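Local coordinates for protein possible flavin reductase (Haemophilus somnus 129PT, PDB 2R0X) that probably binds FMN and reduces flavins with NADPH as a flavin reductase of split-barrel-like fold, at residues L148-N152 / R153-S157; I123-G127 / T128-L132. All coordinates share one frame; numbering follows the deposited sequence. Where two conformers were deposited one is given.

Contact 1. Residues L148-N152 / R153-S157. With SO4 (sulfate ion), chain G; ACT (acetate ion), chain D.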
loop_
_atom_site.group_PDB
_atom_site.type_symbol
_atom_site.label_atom_id
_atom_site.label_comp_id
_atom_site.label_asym_id
_atom_site.label_seq_id
_atom_site.Cartn_x
_atom_site.Cartn_y
_atom_site.Cartn_z
ATOM N N LEU A 148 12.324 7.187 2.451
ATOM C CA LEU A 148 11.469 7.977 3.325
ATOM C C LEU A 148 10.257 7.136 3.730
ATOM O O LEU A 148 9.547 6.599 2.898
ATOM C CB LEU A 148 10.959 9.214 2.589
ATOM C CG LEU A 148 10.262 10.251 3.436
ATOM C CD1 LEU A 148 11.164 10.828 4.544
ATOM C CD2 LEU A 148 9.706 11.374 2.567
ATOM N N VAL A 149 9.974 7.139 5.022
ATOM C CA VAL A 149 8.819 6.444 5.590
ATOM C C VAL A 149 8.068 7.397 6.488
ATOM O O VAL A 149 8.701 8.165 7.218
ATOM C CB VAL A 149 9.227 5.123 6.282
ATOM C CG1 VAL A 149 8.116 4.524 7.162
ATOM C CG2 VAL A 149 9.702 4.091 5.241
ATOM N N TYR A 150 6.742 7.317 6.430
ATOM C CA TYR A 150 5.845 8.168 7.234
ATOM C C TYR A 150 5.123 7.257 8.259
ATOM O O TYR A 150 4.566 6.228 7.887
ATOM C CB TYR A 150 4.847 8.836 6.310
ATOM C CG TYR A 150 3.943 9.881 6.902
ATOM C CD1 TYR A 150 4.450 11.010 7.511
ATOM C CD2 TYR A 150 2.553 9.722 6.843
ATOM C CE1 TYR A 150 3.592 11.975 8.042
ATOM C CE2 TYR A 150 1.707 10.675 7.344
ATOM C CZ TYR A 150 2.206 11.803 7.932
ATOM O OH TYR A 150 1.296 12.739 8.427
ATOM N N ARG A 151 5.217 7.618 9.529
ATOM C CA ARG A 151 4.567 6.864 10.593
ATOM C C ARG A 151 4.436 7.801 11.800
ATOM O O ARG A 151 5.322 8.582 12.099
ATOM C CB ARG A 151 5.355 5.603 10.991
ATOM C CG ARG A 151 4.507 4.706 11.876
ATOM C CD ARG A 151 5.285 3.660 12.578
ATOM N NE ARG A 151 4.414 3.096 13.609
ATOM C CZ ARG A 151 4.766 2.820 14.859
ATOM N NH1 ARG A 151 6.032 2.922 15.236
ATOM N NH2 ARG A 151 3.843 2.412 15.724
ATOM N N ASN A 152 3.331 7.664 12.516
ATOM C CA ASN A 152 3.052 8.497 13.693
ATOM C C ASN A 152 3.123 9.981 13.364
ATOM O O ASN A 152 3.509 10.809 14.170
ATOM C CB ASN A 152 3.940 8.118 14.870
ATOM C CG ASN A 152 3.781 6.688 15.293
ATOM O OD1 ASN A 152 4.756 5.976 15.325
ATOM N ND2 ASN A 152 2.578 6.264 15.587
ATOM N N ARG A 153 2.761 10.277 12.117
ATOM C CA ARG A 153 2.655 11.631 11.601
ATOM C C ARG A 153 3.993 12.356 11.507
ATOM O O ARG A 153 4.010 13.595 11.386
ATOM C CB ARG A 153 1.571 12.448 12.334
ATOM C CG ARG A 153 0.201 11.830 12.223
ATOM C CD ARG A 153 -0.825 12.697 12.903
ATOM N NE ARG A 153 -2.179 12.202 12.687
ATOM C CZ ARG A 153 -2.862 11.414 13.516
ATOM N NH1 ARG A 153 -2.320 10.963 14.620
ATOM N NH2 ARG A 153 -4.104 11.046 13.212
ATOM N N VAL A 154 5.103 11.600 11.505
ATOM C CA VAL A 154 6.439 12.166 11.322
ATOM C C VAL A 154 7.212 11.259 10.345
ATOM O O VAL A 154 6.767 10.153 9.981
ATOM C CB VAL A 154 7.221 12.349 12.640
ATOM C CG1 VAL A 154 6.468 13.261 13.624
ATOM C CG2 VAL A 154 7.522 10.998 13.236
ATOM N N TYR A 155 8.347 11.775 9.871
ATOM C CA TYR A 155 9.170 11.076 8.918
ATOM C C TYR A 155 10.283 10.272 9.557
ATOM O O TYR A 155 10.741 10.556 10.672
ATOM C CB TYR A 155 9.714 12.090 7.918
ATOM C CG TYR A 155 8.687 12.722 7.040
ATOM C CD1 TYR A 155 8.012 11.988 6.073
ATOM C CD2 TYR A 155 8.445 14.074 7.088
ATOM C CE1 TYR A 155 7.093 12.574 5.226
ATOM C CE2 TYR A 155 7.548 14.666 6.215
ATOM C CZ TYR A 155 6.883 13.924 5.283
ATOM O OH TYR A 155 5.979 14.542 4.427
ATOM N N HIS A 156 10.733 9.272 8.793
ATOM C CA HIS A 156 11.684 8.279 9.198
ATOM C C HIS A 156 12.535 7.899 8.004
ATOM O O HIS A 156 12.102 8.041 6.867
ATOM C CB HIS A 156 10.959 7.009 9.699
ATOM C CG HIS A 156 9.954 7.313 10.751
ATOM N ND1 HIS A 156 10.249 7.411 12.087
ATOM C CD2 HIS A 156 8.637 7.585 10.635
ATOM C CE1 HIS A 156 9.142 7.708 12.760
ATOM N NE2 HIS A 156 8.153 7.846 11.887
ATOM N N SER A 157 13.723 7.376 8.309
ATOM C CA SER A 157 14.657 6.866 7.305
ATOM C C SER A 157 14.765 5.364 7.466
ATOM O O SER A 157 15.090 4.861 8.556
ATOM C CB SER A 157 16.022 7.523 7.523
ATOM O OG SER A 157 16.993 7.010 6.620
HETATM S S SO4 G . 14.061 6.880 12.458
HETATM O O1 SO4 G . 13.938 6.386 11.107
HETATM O O2 SO4 G . 12.786 6.768 13.193
HETATM O O3 SO4 G . 14.425 8.299 12.510
HETATM O O4 SO4 G . 14.966 6.035 13.260
HETATM C C ACT D . -5.074 12.981 10.295
HETATM O O ACT D . -4.439 11.922 10.123
HETATM O OXT ACT D . -5.054 13.778 9.340
HETATM C CH3 ACT D . -5.822 13.280 11.560
HETATM O O HOH W 1 2.175 14.904 9.758
#
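The imidazole of His156 meets Arg151 and a sulfate at its edges. NE2 donates to Arg151 O at 2.9 Å, with the acceptor 2° from the ring plane, and ND1 donates to sulfate O2 at 2.8 Å; these two bonds fix the ring's rotation. Arg151 O also accepts from Val154 N, and the two donors reach it from opposite faces of its carbonyl plane. With CG opposite the carbonyl carbon (chi1 -53°), the His156 ring stands edge-on to strand 148-151, its CD2 3.5 Å from Val149 O. In one of two conformers, the Arg151 guanidinium has Asn152 OD1 3.1 Å above its centre. Acetate O lies at the edge of the Arg153 guanidinium, 3.2 Å from Arg153 NH2, which also forms a salt bridge with Asp10.

Tyr150 and Tyr155 project from the other side of the sheet, their planes 49° apart, and Tyr150 CD1 comes 3.8 Å from Tyr155 CE1. Leu148 CD1 lies 3.7 Å from Tyr155 CD1. A water in the Tyr150 plane links OH to Arg153 O.

A type I' turn closes this hairpin. Tyr155 OH bonds to Ser81 and Asn82 of helix 78-84, strand 148-151 pairs with strand 17-25, and Arg151 bonds to Gln14 O of its own chain and Lys145 O of the second subunit.

Contact 2. Residues I123-G127 / T128-L132. With EDO (1,2-ethanediol), chain J; ACT (acetate ion), chain B.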
loop_
_atom_site.group_PDB
_atom_site.type_symbol
_atom_site.label_atom_id
_atom_site.label_comp_id
_atom_site.label_asym_id
_atom_site.label_seq_id
_atom_site.Cartn_x
_atom_site.Cartn_y
_atom_site.Cartn_z
ATOM N N ILE A 123 -9.719 2.315 -14.058
ATOM C CA ILE A 123 -10.071 3.124 -12.908
ATOM C C ILE A 123 -11.287 2.519 -12.262
ATOM O O ILE A 123 -12.273 2.244 -12.957
ATOM C CB ILE A 123 -10.311 4.601 -13.317
ATOM C CG1 ILE A 123 -9.063 5.208 -13.998
ATOM C CG2 ILE A 123 -10.752 5.450 -12.137
ATOM C CD1 ILE A 123 -9.208 6.663 -14.499
ATOM N N LYS A 124 -11.205 2.297 -10.946
ATOM C CA LYS A 124 -12.340 1.805 -10.174
ATOM C C LYS A 124 -12.762 2.856 -9.155
ATOM O O LYS A 124 -11.936 3.437 -8.498
ATOM C CB LYS A 124 -11.994 0.492 -9.488
ATOM C CG LYS A 124 -11.571 -0.646 -10.430
ATOM C CD LYS A 124 -12.665 -1.112 -11.409
ATOM C CE LYS A 124 -12.239 -2.312 -12.238
ATOM N NZ LYS A 124 -13.319 -2.653 -13.176
ATOM N N HIS A 125 -14.061 3.076 -9.023
ATOM C CA HIS A 125 -14.552 4.051 -8.084
ATOM C C HIS A 125 -14.830 3.417 -6.713
ATOM O O HIS A 125 -15.529 2.416 -6.628
ATOM C CB HIS A 125 -15.850 4.686 -8.602
ATOM C CG HIS A 125 -15.744 5.315 -9.949
ATOM N ND1 HIS A 125 -14.769 6.224 -10.274
ATOM C CD2 HIS A 125 -16.511 5.175 -11.068
ATOM C CE1 HIS A 125 -14.932 6.628 -11.526
ATOM N NE2 HIS A 125 -15.991 6.016 -12.027
ATOM N N VAL A 126 -14.316 4.058 -5.660
ATOM C CA VAL A 126 -14.583 3.657 -4.295
ATOM C C VAL A 126 -14.976 4.892 -3.478
ATOM O O VAL A 126 -14.208 5.424 -2.669
ATOM C CB VAL A 126 -13.368 2.942 -3.649
ATOM C CG1 VAL A 126 -13.761 2.313 -2.265
ATOM C CG2 VAL A 126 -12.856 1.836 -4.570
ATOM N N GLY A 127 -16.179 5.386 -3.756
ATOM C CA GLY A 127 -16.675 6.564 -3.074
ATOM C C GLY A 127 -15.895 7.835 -3.386
ATOM O O GLY A 127 -15.836 8.255 -4.527
ATOM N N THR A 128 -15.343 8.461 -2.351
ATOM C CA THR A 128 -14.584 9.695 -2.537
ATOM C C THR A 128 -13.220 9.460 -3.207
ATOM O O THR A 128 -12.568 10.429 -3.576
ATOM C CB THR A 128 -14.330 10.414 -1.224
ATOM O OG1 THR A 128 -13.615 9.535 -0.370
ATOM C CG2 THR A 128 -15.643 10.861 -0.587
ATOM N N HIS A 129 -12.786 8.209 -3.312
ATOM C CA HIS A 129 -11.509 7.898 -3.935
ATOM C C HIS A 129 -11.721 6.974 -5.110
ATOM O O HIS A 129 -12.716 6.235 -5.211
ATOM C CB HIS A 129 -10.529 7.266 -2.917
ATOM C CG HIS A 129 -10.038 8.233 -1.913
ATOM N ND1 HIS A 129 -10.853 8.830 -0.979
ATOM C CD2 HIS A 129 -8.799 8.705 -1.689
ATOM C CE1 HIS A 129 -10.121 9.631 -0.211
ATOM N NE2 HIS A 129 -8.882 9.599 -0.651
ATOM N N ASP A 130 -10.731 6.982 -5.987
ATOM C CA ASP A 130 -10.639 5.996 -7.051
ATOM C C ASP A 130 -9.340 5.192 -6.837
ATOM O O ASP A 130 -8.363 5.667 -6.255
ATOM C CB ASP A 130 -10.544 6.629 -8.440
ATOM C CG ASP A 130 -11.841 7.113 -9.019
ATOM O OD1 ASP A 130 -12.886 6.970 -8.402
ATOM O OD2 ASP A 130 -11.779 7.647 -10.164
ATOM N N ILE A 131 -9.376 3.966 -7.345
ATOM C CA ILE A 131 -8.206 3.118 -7.475
ATOM C C ILE A 131 -7.764 3.169 -8.943
ATOM O O ILE A 131 -8.532 2.837 -9.854
ATOM C CB ILE A 131 -8.464 1.673 -7.076
ATOM C CG1 ILE A 131 -9.041 1.600 -5.667
ATOM C CG2 ILE A 131 -7.183 0.817 -7.172
ATOM C CD1 ILE A 131 -9.551 0.178 -5.300
ATOM N N LEU A 132 -6.532 3.627 -9.161
ATOM C CA LEU A 132 -5.904 3.662 -10.465
ATOM C C LEU A 132 -5.052 2.404 -10.601
ATOM O O LEU A 132 -4.117 2.210 -9.844
ATOM C CB LEU A 132 -5.064 4.916 -10.636
ATOM C CG LEU A 132 -5.666 6.232 -10.275
ATOM C CD1 LEU A 132 -4.687 7.393 -10.384
ATOM C CD2 LEU A 132 -6.904 6.516 -11.104
HETATM C C1 EDO J . -16.885 6.216 -15.834
HETATM O O1 EDO J . -17.212 6.712 -14.540
HETATM C C2 EDO J . -16.415 4.805 -15.686
HETATM O O2 EDO J . -15.181 4.807 -14.968
HETATM C C ACT B . -6.834 12.263 0.225
HETATM O O ACT B . -6.352 11.115 0.119
HETATM O OXT ACT B . -7.894 12.372 0.875
HETATM C CH3 ACT B . -6.216 13.446 -0.446
HETATM O O HOH W 2 -14.766 8.319 -6.999
#
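Ile131, Asp130 and Ile123 bury the most surface here, and they divide between the two faces of a hairpin. On one face, CD1 of Ile131 packs against CG2 of Val126 at 3.8 Å, the two side chains meeting at a slant; Ile133 of the second subunit adds to this apolar patch.

Asp130 occupies the other face, between Ile123 and His125. His125 ND1 donates to Asp130 OD1 over 2.8 Å in a nearly straight bond (172° at the hydrogen). The acceptor lies in the imidazole plane, whereas the donor stands 38° above the carboxylate plane. A water 2.7 Å from both Asp130 OD1 and Gly127 O can donate to either, while OD2 bonds to Tyr59 OH, so partners at both oxygens hold the carboxylate. Ile123 turns CG2 away from its backbone N, beside its carbonyl carbon, which brings this methyl 3.1 Å from Asp130 OD2. The other branch, CG1, runs alongside Leu132, 3.8 Å from its CD2.

Backbone bonds run from Lys124 N to Ile131 O and from Ile131 N to Lys124 O, each 2.9 Å and in the acceptor's carbonyl plane. With Gly127 at positive phi (66°), the type II' turn from Val126 to His129 closes a beta hairpin with a two-residue loop within the split-barrel-like fold.

Contact 2 precedes contact 1 along the chain, and each is the turn end of an antiparallel hairpin in the same curled sheet. Their centres lie about 26 Å apart and their nearest atoms about 13 Å, so the two do not touch. Strand 129-141, which leaves contact 2, is followed directly by strand 148-151, which enters contact 1. Sheet pairing also connects them through other strands: 114-126 pairs with 67-72, that strand with 17-25, and 17-25 with 148-151. Both hairpins reach the second subunit, which places two separate regions of one sheet against it.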